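Local atomic coordinates of succinate-semialdehyde dehydrogenase (NAD(P)(+)) (Marinobacter aquaeolei, PDB entry 3RH9), a protein that probably oxidises succinate semialdehyde to succinate with a nicotinamide cofactor. Residues A357-P361 and A362-D366; A433-F437 and G438-W442. All coordinates share one frame; numbering follows the deposited sequence.

Interaction 1: A357-P361 and A362-D366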
ATOM      1  N   ALA A 357      -9.002 -38.942 -15.117  1.00 20.84           N
ATOM      2  CA  ALA A 357     -10.431 -38.731 -15.252  1.00 19.56           C
ATOM      3  C   ALA A 357     -10.728 -37.572 -16.185  1.00 18.92           C
ATOM      4  O   ALA A 357     -10.009 -36.581 -16.196  1.00 18.78           O
ATOM      5  CB  ALA A 357     -11.045 -38.486 -13.895  1.00 20.64           C
ATOM      6  N   GLY A 358     -11.804 -37.693 -16.953  1.00 18.47           N
ATOM      7  CA  GLY A 358     -12.162 -36.688 -17.924  1.00 17.67           C
ATOM      8  C   GLY A 358     -11.881 -37.179 -19.328  1.00 20.47           C
ATOM      9  O   GLY A 358     -11.589 -38.352 -19.529  1.00 19.68           O
ATOM     10  N   LYS A 359     -11.960 -36.267 -20.295  1.00 22.56           N
ATOM     11  CA  LYS A 359     -11.839 -36.598 -21.712  1.00 23.22           C
ATOM     12  C   LYS A 359     -10.522 -36.097 -22.334  1.00 24.46           C
ATOM     13  O   LYS A 359      -9.950 -35.089 -21.894  1.00 23.36           O
ATOM     14  CB  LYS A 359     -13.005 -35.983 -22.501  1.00 24.03           C
ATOM     15  CG  LYS A 359     -14.419 -36.408 -22.107  1.00 24.59           C
ATOM     16  CD  LYS A 359     -15.417 -35.696 -23.023  1.00 26.49           C
ATOM     17  CE  LYS A 359     -16.803 -35.526 -22.405  1.00 31.54           C
ATOM     18  NZ  LYS A 359     -17.768 -36.616 -22.753  1.00 32.32           N
ATOM     19  N   GLN A 360     -10.062 -36.809 -23.364  1.00 23.40           N
ATOM     20  CA  GLN A 360      -9.000 -36.347 -24.260  1.00 21.57           C
ATOM     21  C   GLN A 360      -9.442 -35.058 -24.972  1.00 21.83           C
ATOM     22  O   GLN A 360     -10.594 -34.938 -25.384  1.00 22.14           O
ATOM     23  CB  GLN A 360      -8.717 -37.434 -25.304  1.00 21.81           C
ATOM     24  CG  GLN A 360      -7.613 -38.408 -24.942  1.00 20.30           C
ATOM     25  CD  GLN A 360      -6.249 -37.749 -25.018  1.00 24.38           C
ATOM     26  OE1 GLN A 360      -6.080 -36.738 -25.710  1.00 23.96           O
ATOM     27  NE2 GLN A 360      -5.271 -38.305 -24.304  1.00 21.86           N
ATOM     28  N   PRO A 361      -8.530 -34.087 -25.129  1.00 21.47           N
ATOM     29  CA  PRO A 361      -8.904 -32.770 -25.677  1.00 19.17           C
ATOM     30  C   PRO A 361      -9.622 -32.805 -27.030  1.00 20.27           C
ATOM     31  O   PRO A 361     -10.449 -31.935 -27.297  1.00 21.90           O
ATOM     32  CB  PRO A 361      -7.567 -32.054 -25.805  1.00 19.18           C
ATOM     33  CG  PRO A 361      -6.707 -32.687 -24.751  1.00 18.62           C
ATOM     34  CD  PRO A 361      -7.119 -34.134 -24.708  1.00 20.45           C
ATOM     35  N   ALA A 362      -9.329 -33.787 -27.871  1.00 19.45           N
ATOM     36  CA  ALA A 362      -9.971 -33.841 -29.174  1.00 19.80           C
ATOM     37  C   ALA A 362     -11.447 -34.225 -29.064  1.00 22.64           C
ATOM     38  O   ALA A 362     -12.216 -33.989 -29.998  1.00 23.38           O
ATOM     39  CB  ALA A 362      -9.235 -34.787 -30.102  1.00 18.16           C
ATOM     40  N   GLU A 363     -11.842 -34.799 -27.929  1.00 21.80           N
ATOM     41  CA  GLU A 363     -13.228 -35.219 -27.709  1.00 22.94           C
ATOM     42  C   GLU A 363     -14.087 -34.089 -27.123  1.00 25.84           C
ATOM     43  O   GLU A 363     -15.300 -34.224 -26.967  1.00 27.12           O
ATOM     44  CB  GLU A 363     -13.286 -36.452 -26.788  1.00 23.11           C
ATOM     45  CG  GLU A 363     -12.639 -37.715 -27.368  1.00 23.12           C
ATOM     46  CD  GLU A 363     -12.506 -38.840 -26.339  1.00 25.58           C
ATOM     47  OE1 GLU A 363     -13.110 -38.719 -25.250  1.00 26.61           O
ATOM     48  OE2 GLU A 363     -11.795 -39.845 -26.614  1.00 24.41           O
ATOM     49  N   LEU A 364     -13.447 -32.976 -26.793  1.00 26.15           N
ATOM     50  CA  LEU A 364     -14.135 -31.879 -26.136  1.00 25.27           C
ATOM     51  C   LEU A 364     -15.200 -31.246 -27.022  1.00 28.51           C
ATOM     52  O   LEU A 364     -14.938 -30.904 -28.185  1.00 27.00           O
ATOM     53  CB  LEU A 364     -13.133 -30.825 -25.673  1.00 24.22           C
ATOM     54  CG  LEU A 364     -12.624 -30.951 -24.235  1.00 22.41           C
ATOM     55  CD1 LEU A 364     -12.810 -32.343 -23.676  1.00 23.34           C
ATOM     56  CD2 LEU A 364     -11.172 -30.538 -24.188  1.00 21.34           C
ATOM     57  N   GLY A 365     -16.389 -31.074 -26.438  1.00 30.99           N
ATOM     58  CA  GLY A 365     -17.560 -30.531 -27.112  1.00 28.43           C
ATOM     59  C   GLY A 365     -17.411 -29.170 -27.775  1.00 29.80           C
ATOM     60  O   GLY A 365     -16.447 -28.432 -27.552  1.00 30.98           O
ATOM     61  N   ASP A 366     -18.400 -28.839 -28.597  1.00 28.94           N
ATOM     62  CA  ASP A 366     -18.400 -27.597 -29.359  1.00 30.83           C
ATOM     63  C   ASP A 366     -18.810 -26.413 -28.493  1.00 30.04           C
ATOM     64  O   ASP A 366     -18.908 -25.285 -28.984  1.00 28.32           O
ATOM     65  CB  ASP A 366     -19.425 -27.708 -30.474  1.00 30.28           C
ATOM     66  CG  ASP A 366     -20.824 -27.941 -29.930  1.00 31.57           C
ATOM     67  OD1 ASP A 366     -21.081 -29.058 -29.418  1.00 27.01           O
ATOM     68  OD2 ASP A 366     -21.647 -26.993 -29.990  1.00 34.78           O
TER
HETATM   69  O   HOH W   1      -6.649 -34.774 -28.099  1.00 18.69           O

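Interaction 2: A433-F437 and G438-W442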
ATOM      1  N   ALA A 433       4.066 -21.071   7.588  1.00 15.15           N
ATOM      2  CA  ALA A 433       5.099 -20.054   7.780  1.00 15.91           C
ATOM      3  C   ALA A 433       6.014 -19.840   6.553  1.00 16.23           C
ATOM      4  O   ALA A 433       6.402 -18.704   6.240  1.00 15.63           O
ATOM      5  CB  ALA A 433       5.917 -20.353   9.027  1.00 15.81           C
ATOM      6  N   GLY A 434       6.352 -20.925   5.865  1.00 14.64           N
ATOM      7  CA  GLY A 434       7.324 -20.853   4.800  1.00 14.24           C
ATOM      8  C   GLY A 434       6.672 -20.532   3.480  1.00 14.44           C
ATOM      9  O   GLY A 434       7.332 -20.100   2.530  1.00 14.16           O
ATOM     10  N   LEU A 435       5.364 -20.751   3.422  1.00 15.14           N
ATOM     11  CA  LEU A 435       4.587 -20.468   2.226  1.00 13.68           C
ATOM     12  C   LEU A 435       4.361 -18.987   2.106  1.00 13.57           C
ATOM     13  O   LEU A 435       3.712 -18.399   2.960  1.00 15.38           O
ATOM     14  CB  LEU A 435       3.245 -21.187   2.286  1.00 13.27           C
ATOM     15  CG  LEU A 435       3.278 -22.659   1.865  1.00 12.95           C
ATOM     16  CD1 LEU A 435       1.895 -23.249   1.970  1.00 13.34           C
ATOM     17  CD2 LEU A 435       3.806 -22.829   0.451  1.00 12.12           C
ATOM     18  N   ARG A 436       4.900 -18.373   1.060  1.00 13.41           N
ATOM     19  CA  ARG A 436       4.677 -16.948   0.833  1.00 13.01           C
ATOM     20  C   ARG A 436       3.316 -16.707   0.143  1.00 12.84           C
ATOM     21  O   ARG A 436       3.248 -16.258  -1.001  1.00 12.62           O
ATOM     22  CB  ARG A 436       5.815 -16.362  -0.005  1.00 13.49           C
ATOM     23  CG  ARG A 436       7.212 -16.760   0.446  1.00 13.89           C
ATOM     24  CD  ARG A 436       7.881 -15.647   1.236  1.00 13.83           C
ATOM     25  NE  ARG A 436       7.232 -15.447   2.528  1.00 14.64           N
ATOM     26  CZ  ARG A 436       7.465 -14.421   3.337  1.00 13.94           C
ATOM     27  NH1 ARG A 436       8.332 -13.479   2.995  1.00 13.62           N
ATOM     28  NH2 ARG A 436       6.820 -14.337   4.487  1.00 13.44           N
ATOM     29  N   PHE A 437       2.238 -17.028   0.844  1.00 12.64           N
ATOM     30  CA  PHE A 437       0.896 -16.808   0.329  1.00 12.59           C
ATOM     31  C   PHE A 437       0.046 -16.064   1.358  1.00 13.35           C
ATOM     32  O   PHE A 437       0.193 -16.250   2.562  1.00 12.95           O
ATOM     33  CB  PHE A 437       0.244 -18.125  -0.079  1.00 11.55           C
ATOM     34  CG  PHE A 437       0.860 -18.733  -1.285  1.00 12.08           C
ATOM     35  CD1 PHE A 437       2.039 -19.451  -1.186  1.00 12.20           C
ATOM     36  CD2 PHE A 437       0.283 -18.564  -2.531  1.00 12.16           C
ATOM     37  CE1 PHE A 437       2.612 -19.981  -2.300  1.00 12.71           C
ATOM     38  CE2 PHE A 437       0.862 -19.093  -3.653  1.00 10.85           C
ATOM     39  CZ  PHE A 437       2.015 -19.803  -3.541  1.00 12.59           C
ATOM     40  N   GLY A 438      -0.833 -15.201   0.871  1.00 12.51           N
ATOM     41  CA  GLY A 438      -1.653 -14.411   1.758  1.00 12.42           C
ATOM     42  C   GLY A 438      -2.658 -15.263   2.479  1.00 12.00           C
ATOM     43  O   GLY A 438      -3.153 -14.880   3.523  1.00 12.89           O
ATOM     44  N   HIS A 439      -2.963 -16.425   1.922  1.00 11.92           N
ATOM     45  CA  HIS A 439      -4.006 -17.282   2.477  1.00 12.63           C
ATOM     46  C   HIS A 439      -3.544 -18.738   2.420  1.00 12.49           C
ATOM     47  O   HIS A 439      -3.203 -19.246   1.352  1.00 11.92           O
ATOM     48  CB  HIS A 439      -5.330 -17.075   1.724  1.00 11.20           C
ATOM     49  CG  HIS A 439      -6.481 -17.888   2.253  1.00 13.21           C
ATOM     50  ND1 HIS A 439      -6.723 -19.190   1.859  1.00 13.12           N
ATOM     51  CD2 HIS A 439      -7.486 -17.565   3.105  1.00 13.83           C
ATOM     52  CE1 HIS A 439      -7.807 -19.641   2.463  1.00 13.26           C
ATOM     53  NE2 HIS A 439      -8.292 -18.675   3.224  1.00 14.27           N
ATOM     54  N   VAL A 440      -3.508 -19.384   3.582  1.00 12.04           N
ATOM     55  CA  VAL A 440      -3.144 -20.798   3.684  1.00 12.95           C
ATOM     56  C   VAL A 440      -4.216 -21.588   4.436  1.00 13.39           C
ATOM     57  O   VAL A 440      -4.437 -21.392   5.632  1.00 12.39           O
ATOM     58  CB  VAL A 440      -1.802 -21.030   4.426  1.00 13.28           C
ATOM     59  CG1 VAL A 440      -1.435 -22.510   4.392  1.00 13.10           C
ATOM     60  CG2 VAL A 440      -0.688 -20.180   3.846  1.00 12.41           C
ATOM     61  N   GLY A 441      -4.879 -22.487   3.721  1.00 13.90           N
ATOM     62  CA  GLY A 441      -5.800 -23.407   4.345  1.00 13.63           C
ATOM     63  C   GLY A 441      -5.033 -24.463   5.112  1.00 14.44           C
ATOM     64  O   GLY A 441      -4.136 -25.117   4.575  1.00 13.98           O
ATOM     65  N   TRP A 442      -5.382 -24.602   6.384  1.00 13.90           N
ATOM     66  CA  TRP A 442      -4.882 -25.677   7.213  1.00 14.49           C
ATOM     67  C   TRP A 442      -5.951 -26.787   7.306  1.00 14.90           C
ATOM     68  O   TRP A 442      -6.998 -26.613   7.919  1.00 15.53           O
ATOM     69  CB  TRP A 442      -4.518 -25.116   8.585  1.00 15.28           C
ATOM     70  CG  TRP A 442      -3.857 -26.088   9.488  1.00 15.94           C
ATOM     71  CD1 TRP A 442      -3.709 -27.429   9.283  1.00 16.32           C
ATOM     72  CD2 TRP A 442      -3.282 -25.811  10.772  1.00 16.87           C
ATOM     73  NE1 TRP A 442      -3.059 -28.005  10.350  1.00 18.43           N
ATOM     74  CE2 TRP A 442      -2.790 -27.034  11.282  1.00 18.44           C
ATOM     75  CE3 TRP A 442      -3.130 -24.647  11.539  1.00 16.03           C
ATOM     76  CZ2 TRP A 442      -2.152 -27.127  12.525  1.00 18.30           C
ATOM     77  CZ3 TRP A 442      -2.502 -24.739  12.776  1.00 16.47           C
ATOM     78  CH2 TRP A 442      -2.020 -25.970  13.256  1.00 18.99           C
TER

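Interaction 1: A357-P361 and A362-D366
Gln360 pairs with Glu363, and Pro361 with Leu364, through two overlapping backbone bonds from residue i+3 back to residue i; they close a short 3-10 turn of residues 361-363, with Gln360 just before it, in the connection between strands 354-357 and 373-376. Glu363 N donates to Gln360 O at 2.8 Å, and Leu364 N reaches Pro361 O at 3.2 Å. Proline suits the first turn because its ring already fixes phi near the value needed and no amide hydrogen is wanted there. Leu364 bends its branches back over the turn: CD2 lies 3.5 Å from Pro361 CA, while CD1 comes within 3.8 Å of Lys359 CB. Pro361 meanwhile rests on Leu345 and Gln346 of helix 335-350. Cutting Leu364 back to an alanine would remove CD1 and CD2 and is likely to uncover Pro361 and Lys359 CB. On the solvent side, Glu363 sets CG anti to its carbonyl carbon (chi1 -64°) and runs on extended, which lays its carboxylate beside Lys359 CB and Gln360 CB. The lysine's NZ remains 5.7 Å from Glu363 OE1, so opposite charges are near without a salt bridge. One water accepts from Ala362 N at 2.9 Å and donates to Gln360 OE1 at 3.1 Å.

Interaction 2: A433-F437 and G438-W442
Phe437 O, with Val440 CG2 4.2 Å away across the bend, accepts a hydrogen bond from Gln478 NE2 of the second subunit. Arg436 NH2 likewise bonds to Pro147 O of the second subunit. Arg436 is also the centre of an inverse gamma turn, in which Phe437 N reaches back to Leu435 O in a weak 2.9 Å hydrogen bond. This turn redirects the chain as helix 425-434 ends and strand 439-442 begins. Leucine and valine meet across the bend: Leu435 CD1 touches Val440 CG1 at 4.2 Å, the two side chains slanting past each other. Val440 has CG1 anti to its backbone N (chi1 -175°), which turns that methyl to the leucine. Both residues are buried, and Val440 also packs on Ala432, a setting that suits apolar side chains. Phe437 stays close to the backbone through CB, 3.9 Å from His439 O, while its ring leads away toward Asn410. Gly438 is buried, and its backbone bonds to Gly415. The whole is the helix-to-strand return of a beta-alpha-beta unit, its last strand edging the sheet and gaining backbone bonds from the partner subunit, as in aldehyde dehydrogenase dimers.

Interactions 1 and 2 do not touch: their centres lie 34 Å apart and their nearest atoms about 24 Å. They are nevertheless related through one mixed sheet, whose two outermost strands within the chain are 354-357, which leads into interaction 1, and 439-442, which belongs to interaction 2. The first edge ends in an exposed turn, 29 Å from the chain centre and away from the predicted active site, with no other chain of the assembly against it. At the other edge the bend is buried and faces the second subunit, and the side chain of His439 is about 9 Å from that of Glu256, the predicted catalytic residue.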